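Local structure of aspartate semialdehyde dehydrogenase (Francisella tularensis subsp. tularensis, 4WOJ) at residues T241-K246 / G265-V270; S272-S277 / D351-G356. The protein probably catalyses the NADPH-dependent reductive dephosphorylation of L-aspartyl-4-phosphate to L-aspartate-semialdehyde, an early step toward lysine, methionine and threonine. All coordinates share one frame; numbering follows the deposited sequence.

Overall arrangement
Both contacts involve the mixed sheet of the dimerisation domain, and they follow one another along the chain: contact 1 is complete at Val270 before contact 2 opens at Ser272. Contact 1 joins the start of helix 242-255 to the end of strand 263-266, outermost in the sheet within this chain. Contact 2 pairs the beginning of strand 275-284 with the end of strand 343-351, where the chain turns into the C-terminal helix 354-369. Their centres lie about 15 Å apart; they adjoin in sequence but do not otherwise meet. Each borders the probable catalytic centre, since Glu243 approaches Cys141 and His276 belongs to contact 2; each also meets the second subunit, which places the predicted active site close to the dimer interface.

Contact 1 of 2, residues T241-K246 / G265-V270; sequences TKEEYK and GICVRV
Glu244 reaches from the first turn of helix 242-255 to Cys267, just past strand 263-266, and the same residue closes a capping box with Thr241, the N-cap. Its CG stands anti to the carbonyl carbon (chi1 -63°) and the chain runs extended beyond it, carrying the carboxylate alongside Ile266, whose side chain heads in the same direction. Glu244 OE2 accepts a nearly straight bond from Cys267 N (3.0 Å, 174°), met on the anti side and slightly out of the carboxylate plane. Glu244 OE1 takes Thr241 N at 2.8 Å, from well above that plane, while Thr241 OG1 receives a weak bond from Glu244 N. The two oxygens thus serve different segments, and Arg333 and Lys335 of the second subunit both form salt bridges with OE1, probably stabilising the buried negative charge. Nearer the backbone, Cys267 SG lies against two methylenes, 3.6 Å from Glu244 CG and 3.7 Å from Glu243 CG. Glu243 then turns its carboxylate to Asn140, next to the predicted nucleophile Cys141. One water completes the junction, accepting from Thr241 OG1 and donating to Glu244 OE2 and to Cys267 O, each of the latter at 2.7 Å.

Contact 2 of 2, residues S272-S277 / D351-G356; sequences SLRSHS and DQLLWG
Arg274 grips the carboxylate of Asp351 side-on in a two-nitrogen salt bridge, next to the antiparallel non-hydrogen-bonded pair Ser275-Asp351 that joins strands 275-284 and 343-351. Arg274 NE meets the syn lone pair of Asp351 OD2 at 2.7 Å, in a bent bond (137°), with the oxygen tilted out of the guanidinium plane. Arg274 NH2 reaches Asp351 OD1 more directly, at 2.9 Å and close to that plane. The two flat groups are nevertheless turned 56° apart, so the grip is twisted. With CG anti to the backbone N (chi1 -174°), Asp351 can also cap the turn into helix 354-369: the anti lone pair of OD1 accepts from Leu354 N, giving this oxygen two donors, while OD2 receives a further bond from Gly325 N. Such a set of donors would favour the ionised carboxylate. The backbone adds a bond of 2.6 Å from Gln352 N to Arg274 O.

Around this polar centre, Leu353 crosses Arg274 at about a right angle and sets CD1 over the centre of one guanidinium face, 3.8 Å above the plane; CG of Leu354 sits at the edge. Helix 18-30 packs against both leucines, linking the turn to the nucleotide-binding domain. On strand 275-284, His276, the predicted proton acceptor, runs beside Gln352 and touches Cys141, the predicted nucleophile. The bend at chi2 turns the Gln352 amide to Ser171 OG, while CB and CG, set by the backbone and chi1, lie on the imidazole. Gln352 CB makes a CH-pi contact with the His276 ring, 3.9 Å from its centroid, and Gln352 CG comes within 3.3 Å of His276 NE2.

Contact 1 of 2, residues T241-K246 / G265-V270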
ATOM      1  N   THR B 241      -7.526  -7.157  12.688  1.00 34.47           N
ATOM      2  CA  THR B 241      -8.723  -7.565  11.982  1.00 35.77           C
ATOM      3  C   THR B 241      -8.625  -9.077  11.845  1.00 38.47           C
ATOM      4  O   THR B 241      -7.570  -9.682  12.121  1.00 35.69           O
ATOM      5  CB  THR B 241      -8.884  -6.923  10.592  1.00 33.82           C
ATOM      6  OG1 THR B 241      -7.813  -7.311   9.733  1.00 30.99           O
ATOM      7  CG2 THR B 241      -8.870  -5.439  10.699  1.00 36.70           C
ATOM      8  N   LYS B 242      -9.723  -9.699  11.439  1.00 40.68           N
ATOM      9  CA  LYS B 242      -9.732 -11.150  11.270  1.00 45.39           C
ATOM     10  C   LYS B 242      -8.771 -11.513  10.134  1.00 48.59           C
ATOM     11  O   LYS B 242      -8.051 -12.522  10.223  1.00 48.11           O
ATOM     12  CB  LYS B 242     -11.134 -11.701  11.033  1.00 47.73           C
ATOM     13  CG  LYS B 242     -11.297 -13.177  11.402  1.00 49.74           C
ATOM     14  CD  LYS B 242     -12.742 -13.491  11.793  1.00 53.75           C
ATOM     15  CE  LYS B 242     -13.639 -13.806  10.593  1.00 57.06           C
ATOM     16  NZ  LYS B 242     -13.841 -15.280  10.436  1.00 59.51           N
ATOM     17  N   GLU B 243      -8.729 -10.650   9.113  1.00 44.96           N
ATOM     18  CA  GLU B 243      -7.800 -10.796   7.986  1.00 42.62           C
ATOM     19  C   GLU B 243      -6.363 -10.974   8.404  1.00 41.11           C
ATOM     20  O   GLU B 243      -5.642 -11.789   7.824  1.00 39.25           O
ATOM     21  CB  GLU B 243      -7.885  -9.571   7.067  1.00 45.55           C
ATOM     22  CG  GLU B 243      -7.203  -9.748   5.705  1.00 44.03           C
ATOM     23  CD  GLU B 243      -7.870 -10.802   4.840  1.00 42.41           C
ATOM     24  OE1 GLU B 243      -8.956 -11.299   5.215  1.00 38.72           O
ATOM     25  OE2 GLU B 243      -7.322 -11.118   3.752  1.00 50.80           O
ATOM     26  N   GLU B 244      -5.973 -10.202   9.421  1.00 43.73           N
ATOM     27  CA  GLU B 244      -4.601 -10.147   9.966  1.00 43.31           C
ATOM     28  C   GLU B 244      -4.259 -11.312  10.923  1.00 46.73           C
ATOM     29  O   GLU B 244      -3.173 -11.873  10.867  1.00 46.67           O
ATOM     30  CB  GLU B 244      -4.400  -8.813  10.698  1.00 41.93           C
ATOM     31  CG  GLU B 244      -4.518  -7.601   9.781  1.00 38.82           C
ATOM     32  CD  GLU B 244      -4.825  -6.288  10.493  1.00 37.39           C
ATOM     33  OE1 GLU B 244      -5.109  -6.267  11.716  1.00 38.95           O
ATOM     34  OE2 GLU B 244      -4.787  -5.248   9.813  1.00 30.66           O
ATOM     35  N   TYR B 245      -5.189 -11.667  11.796  1.00 46.70           N
ATOM     36  CA  TYR B 245      -5.016 -12.828  12.673  1.00 44.96           C
ATOM     37  C   TYR B 245      -4.891 -14.148  11.843  1.00 43.98           C
ATOM     38  O   TYR B 245      -4.230 -15.081  12.266  1.00 38.88           O
ATOM     39  CB  TYR B 245      -6.185 -12.895  13.700  1.00 46.61           C
ATOM     40  CG  TYR B 245      -6.541 -14.295  14.151  1.00 48.10           C
ATOM     41  CD1 TYR B 245      -6.013 -14.837  15.317  1.00 50.07           C
ATOM     42  CD2 TYR B 245      -7.397 -15.091  13.379  1.00 52.98           C
ATOM     43  CE1 TYR B 245      -6.343 -16.130  15.694  1.00 53.10           C
ATOM     44  CE2 TYR B 245      -7.733 -16.386  13.745  1.00 52.12           C
ATOM     45  CZ  TYR B 245      -7.208 -16.903  14.896  1.00 50.79           C
ATOM     46  OH  TYR B 245      -7.563 -18.194  15.224  1.00 49.10           O
ATOM     47  N   LYS B 246      -5.594 -14.243  10.708  1.00 43.02           N
ATOM     48  CA  LYS B 246      -5.517 -15.431   9.844  1.00 44.04           C
ATOM     49  C   LYS B 246      -4.093 -15.763   9.464  1.00 43.58           C
ATOM     50  O   LYS B 246      -3.735 -16.926   9.320  1.00 42.50           O
ATOM     51  CB  LYS B 246      -6.242 -15.228   8.506  1.00 48.61           C
ATOM     52  CG  LYS B 246      -7.752 -15.221   8.582  1.00 52.44           C
ATOM     53  CD  LYS B 246      -8.392 -15.193   7.203  1.00 53.55           C
ATOM     54  CE  LYS B 246      -9.908 -14.991   7.277  1.00 52.09           C
ATOM     55  NZ  LYS B 246     -10.301 -13.545   7.172  1.00 52.24           N
ATOM     56  N   GLY B 265       1.278  -7.649  11.092  1.00 24.22           N
ATOM     57  CA  GLY B 265       1.371  -6.445  10.329  1.00 25.07           C
ATOM     58  C   GLY B 265      -0.041  -5.917  10.108  1.00 25.12           C
ATOM     59  O   GLY B 265      -0.950  -6.177  10.912  1.00 22.39           O
ATOM     60  N   ILE B 266      -0.216  -5.174   9.018  1.00 22.50           N
ATOM     61  CA  ILE B 266      -1.495  -4.639   8.702  1.00 23.49           C
ATOM     62  C   ILE B 266      -1.964  -5.002   7.292  1.00 23.13           C
ATOM     63  O   ILE B 266      -1.182  -4.984   6.333  1.00 20.57           O
ATOM     64  CB  ILE B 266      -1.460  -3.137   8.828  1.00 26.70           C
ATOM     65  CG1 ILE B 266      -2.901  -2.598   8.918  1.00 25.42           C
ATOM     66  CG2 ILE B 266      -0.681  -2.546   7.643  1.00 29.90           C
ATOM     67  CD1 ILE B 266      -3.008  -1.107   8.768  1.00 26.85           C
ATOM     68  N   CYS B 267      -3.268  -5.252   7.182  1.00 23.45           N
ATOM     69  CA  CYS B 267      -3.911  -5.534   5.915  1.00 25.21           C
ATOM     70  C   CYS B 267      -4.713  -4.307   5.386  1.00 24.00           C
ATOM     71  O   CYS B 267      -5.584  -3.785   6.055  1.00 24.70           O
ATOM     72  CB  CYS B 267      -4.760  -6.814   6.040  1.00 26.57           C
ATOM     73  SG  CYS B 267      -3.804  -8.341   6.350  1.00 27.62           S
ATOM     74  N   VAL B 268      -4.414  -3.878   4.168  1.00 20.96           N
ATOM     75  CA  VAL B 268      -4.956  -2.645   3.615  1.00 20.24           C
ATOM     76  C   VAL B 268      -5.545  -2.896   2.233  1.00 22.45           C
ATOM     77  O   VAL B 268      -4.918  -3.522   1.386  1.00 22.39           O
ATOM     78  CB  VAL B 268      -3.883  -1.565   3.472  1.00 21.17           C
ATOM     79  CG1 VAL B 268      -4.496  -0.206   3.101  1.00 20.41           C
ATOM     80  CG2 VAL B 268      -3.043  -1.417   4.768  1.00 20.83           C
ATOM     81  N   ARG B 269      -6.766  -2.432   2.039  1.00 21.39           N
ATOM     82  CA  ARG B 269      -7.397  -2.497   0.773  1.00 23.79           C
ATOM     83  C   ARG B 269      -6.954  -1.324  -0.053  1.00 25.20           C
ATOM     84  O   ARG B 269      -6.906  -0.182   0.473  1.00 24.80           O
ATOM     85  CB  ARG B 269      -8.916  -2.450   0.959  1.00 24.64           C
ATOM     86  CG  ARG B 269      -9.643  -2.800  -0.286  1.00 24.27           C
ATOM     87  CD  ARG B 269      -9.471  -4.260  -0.580  1.00 23.87           C
ATOM     88  NE  ARG B 269     -10.417  -5.065   0.163  1.00 23.91           N
ATOM     89  CZ  ARG B 269     -10.333  -6.382   0.284  1.00 26.77           C
ATOM     90  NH1 ARG B 269      -9.306  -7.064  -0.233  1.00 26.78           N
ATOM     91  NH2 ARG B 269     -11.267  -7.028   0.957  1.00 30.35           N
ATOM     92  N   VAL B 270      -6.576  -1.607  -1.310  1.00 25.02           N
ATOM     93  CA  VAL B 270      -6.119  -0.556  -2.273  1.00 23.81           C
ATOM     94  C   VAL B 270      -6.850  -0.710  -3.604  1.00 24.26           C
ATOM     95  O   VAL B 270      -7.487  -1.745  -3.809  1.00 22.70           O
ATOM     96  CB  VAL B 270      -4.597  -0.579  -2.541  1.00 24.22           C
ATOM     97  CG1 VAL B 270      -3.811  -0.335  -1.248  1.00 23.98           C
ATOM     98  CG2 VAL B 270      -4.178  -1.882  -3.223  1.00 24.63           C
TER
HETATM   99  O   HOH W   1      -6.905  -4.673   8.231  1.00 14.93           O

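Contact 2 of 2, residues S272-S277 / D351-G356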
ATOM      1  N   SER B 272      -6.532  -1.754  -6.508  1.00 31.73           N
ATOM      2  CA  SER B 272      -6.084  -2.722  -7.478  1.00 30.19           C
ATOM      3  C   SER B 272      -7.229  -3.677  -7.750  1.00 28.37           C
ATOM      4  O   SER B 272      -8.141  -3.803  -6.963  1.00 31.31           O
ATOM      5  CB  SER B 272      -4.897  -3.516  -6.923  1.00 29.65           C
ATOM      6  OG  SER B 272      -3.755  -2.712  -6.867  1.00 30.25           O
ATOM      7  N   LEU B 273      -7.138  -4.395  -8.841  1.00 28.05           N
ATOM      8  CA  LEU B 273      -8.186  -5.285  -9.220  1.00 28.81           C
ATOM      9  C   LEU B 273      -8.004  -6.759  -8.823  1.00 30.61           C
ATOM     10  O   LEU B 273      -8.934  -7.301  -8.232  1.00 34.41           O
ATOM     11  CB  LEU B 273      -8.457  -5.119 -10.691  1.00 28.87           C
ATOM     12  CG  LEU B 273      -9.034  -3.736 -11.101  1.00 31.35           C
ATOM     13  CD1 LEU B 273      -9.055  -3.577 -12.623  1.00 30.94           C
ATOM     14  CD2 LEU B 273     -10.427  -3.452 -10.551  1.00 31.98           C
ATOM     15  N   ARG B 274      -6.889  -7.425  -9.141  1.00 28.49           N
ATOM     16  CA  ARG B 274      -6.776  -8.856  -8.799  1.00 27.97           C
ATOM     17  C   ARG B 274      -5.450  -9.355  -8.263  1.00 29.35           C
ATOM     18  O   ARG B 274      -5.340 -10.524  -7.920  1.00 31.61           O
ATOM     19  CB  ARG B 274      -7.218  -9.768  -9.945  1.00 30.45           C
ATOM     20  CG  ARG B 274      -6.827  -9.327 -11.338  1.00 29.79           C
ATOM     21  CD  ARG B 274      -7.192 -10.378 -12.364  1.00 28.15           C
ATOM     22  NE  ARG B 274      -6.766 -11.728 -12.044  1.00 27.51           N
ATOM     23  CZ  ARG B 274      -7.168 -12.820 -12.703  1.00 29.15           C
ATOM     24  NH1 ARG B 274      -8.033 -12.714 -13.730  1.00 28.56           N
ATOM     25  NH2 ARG B 274      -6.711 -14.032 -12.346  1.00 25.94           N
ATOM     26  N   SER B 275      -4.481  -8.474  -8.100  1.00 25.91           N
ATOM     27  CA  SER B 275      -3.227  -8.872  -7.561  1.00 24.44           C
ATOM     28  C   SER B 275      -2.947  -8.290  -6.164  1.00 25.01           C
ATOM     29  O   SER B 275      -3.118  -7.092  -5.958  1.00 25.89           O
ATOM     30  CB  SER B 275      -2.135  -8.492  -8.524  1.00 24.29           C
ATOM     31  OG  SER B 275      -2.011  -9.506  -9.488  1.00 23.85           O
ATOM     32  N   HIS B 276      -2.591  -9.159  -5.205  1.00 21.39           N
ATOM     33  CA  HIS B 276      -2.218  -8.692  -3.862  1.00 20.11           C
ATOM     34  C   HIS B 276      -0.759  -8.434  -3.833  1.00 16.34           C
ATOM     35  O   HIS B 276      -0.000  -9.253  -4.320  1.00 13.52           O
ATOM     36  CB  HIS B 276      -2.569  -9.675  -2.771  1.00 22.84           C
ATOM     37  CG  HIS B 276      -4.044  -9.791  -2.529  1.00 26.40           C
ATOM     38  ND1 HIS B 276      -4.960  -8.947  -3.109  1.00 27.16           N
ATOM     39  CD2 HIS B 276      -4.760 -10.649  -1.768  1.00 30.67           C
ATOM     40  CE1 HIS B 276      -6.175  -9.280  -2.721  1.00 29.42           C
ATOM     41  NE2 HIS B 276      -6.082 -10.314  -1.911  1.00 31.31           N
ATOM     42  N   SER B 277      -0.389  -7.269  -3.320  1.00 14.84           N
ATOM     43  CA  SER B 277       0.982  -6.954  -3.121  1.00 16.54           C
ATOM     44  C   SER B 277       1.290  -6.919  -1.616  1.00 16.65           C
ATOM     45  O   SER B 277       0.410  -6.745  -0.778  1.00 16.93           O
ATOM     46  CB  SER B 277       1.372  -5.647  -3.779  1.00 17.83           C
ATOM     47  OG  SER B 277       0.889  -5.569  -5.092  1.00 18.01           O
ATOM     48  N   ASP B 351      -1.327 -13.133  -7.874  1.00 24.49           N
ATOM     49  CA  ASP B 351      -2.711 -13.003  -8.326  1.00 22.08           C
ATOM     50  C   ASP B 351      -3.676 -13.607  -7.337  1.00 23.95           C
ATOM     51  O   ASP B 351      -3.608 -14.797  -7.055  1.00 28.59           O
ATOM     52  CB  ASP B 351      -2.901 -13.719  -9.651  1.00 21.48           C
ATOM     53  CG  ASP B 351      -4.279 -13.483 -10.241  1.00 20.21           C
ATOM     54  OD1 ASP B 351      -5.240 -14.184  -9.863  1.00 17.80           O
ATOM     55  OD2 ASP B 351      -4.394 -12.535 -11.031  1.00 17.88           O
ATOM     56  N   GLN B 352      -4.600 -12.806  -6.841  1.00 22.82           N
ATOM     57  CA  GLN B 352      -5.497 -13.241  -5.786  1.00 24.35           C
ATOM     58  C   GLN B 352      -6.344 -14.418  -6.174  1.00 24.29           C
ATOM     59  O   GLN B 352      -6.565 -15.317  -5.364  1.00 24.40           O
ATOM     60  CB  GLN B 352      -6.399 -12.084  -5.347  1.00 27.41           C
ATOM     61  CG  GLN B 352      -7.265 -12.392  -4.150  1.00 30.49           C
ATOM     62  CD  GLN B 352      -8.669 -12.783  -4.524  1.00 33.82           C
ATOM     63  OE1 GLN B 352      -9.308 -12.120  -5.337  1.00 33.80           O
ATOM     64  NE2 GLN B 352      -9.178 -13.858  -3.912  1.00 35.24           N
ATOM     65  N   LEU B 353      -6.845 -14.390  -7.406  1.00 24.51           N
ATOM     66  CA  LEU B 353      -7.789 -15.385  -7.898  1.00 22.63           C
ATOM     67  C   LEU B 353      -7.184 -16.737  -8.176  1.00 23.19           C
ATOM     68  O   LEU B 353      -7.837 -17.748  -8.040  1.00 22.87           O
ATOM     69  CB  LEU B 353      -8.471 -14.840  -9.137  1.00 25.64           C
ATOM     70  CG  LEU B 353      -9.385 -13.655  -8.796  1.00 26.93           C
ATOM     71  CD1 LEU B 353      -9.936 -12.974 -10.020  1.00 26.68           C
ATOM     72  CD2 LEU B 353     -10.558 -14.089  -7.932  1.00 27.46           C
ATOM     73  N   LEU B 354      -5.921 -16.773  -8.546  1.00 25.02           N
ATOM     74  CA  LEU B 354      -5.268 -18.013  -8.929  1.00 25.59           C
ATOM     75  C   LEU B 354      -4.531 -18.627  -7.717  1.00 23.75           C
ATOM     76  O   LEU B 354      -5.072 -19.417  -6.964  1.00 22.31           O
ATOM     77  CB  LEU B 354      -4.266 -17.725 -10.044  1.00 26.51           C
ATOM     78  CG  LEU B 354      -4.800 -17.325 -11.396  1.00 29.43           C
ATOM     79  CD1 LEU B 354      -3.742 -16.741 -12.301  1.00 30.36           C
ATOM     80  CD2 LEU B 354      -5.444 -18.509 -12.097  1.00 30.65           C
ATOM     81  N   TRP B 355      -3.297 -18.259  -7.513  1.00 23.24           N
ATOM     82  CA  TRP B 355      -2.573 -18.840  -6.350  1.00 24.74           C
ATOM     83  C   TRP B 355      -3.249 -18.462  -5.027  1.00 24.89           C
ATOM     84  O   TRP B 355      -3.302 -19.251  -4.072  1.00 27.73           O
ATOM     85  CB  TRP B 355      -1.097 -18.467  -6.374  1.00 23.25           C
ATOM     86  CG  TRP B 355      -0.264 -19.472  -7.105  1.00 20.95           C
ATOM     87  CD1 TRP B 355       0.592 -19.236  -8.141  1.00 20.55           C
ATOM     88  CD2 TRP B 355      -0.229 -20.869  -6.868  1.00 20.18           C
ATOM     89  NE1 TRP B 355       1.161 -20.407  -8.555  1.00 20.54           N
ATOM     90  CE2 TRP B 355       0.681 -21.426  -7.780  1.00 19.32           C
ATOM     91  CE3 TRP B 355      -0.866 -21.704  -5.965  1.00 20.62           C
ATOM     92  CZ2 TRP B 355       0.965 -22.772  -7.814  1.00 19.68           C
ATOM     93  CZ3 TRP B 355      -0.585 -23.033  -5.998  1.00 21.20           C
ATOM     94  CH2 TRP B 355       0.321 -23.566  -6.916  1.00 20.55           C
ATOM     95  N   GLY B 356      -3.797 -17.263  -4.997  1.00 24.42           N
ATOM     96  CA  GLY B 356      -4.597 -16.819  -3.871  1.00 23.79           C
ATOM     97  C   GLY B 356      -5.879 -17.574  -3.616  1.00 26.26           C
ATOM     98  O   GLY B 356      -6.349 -17.602  -2.485  1.00 24.81           O
TER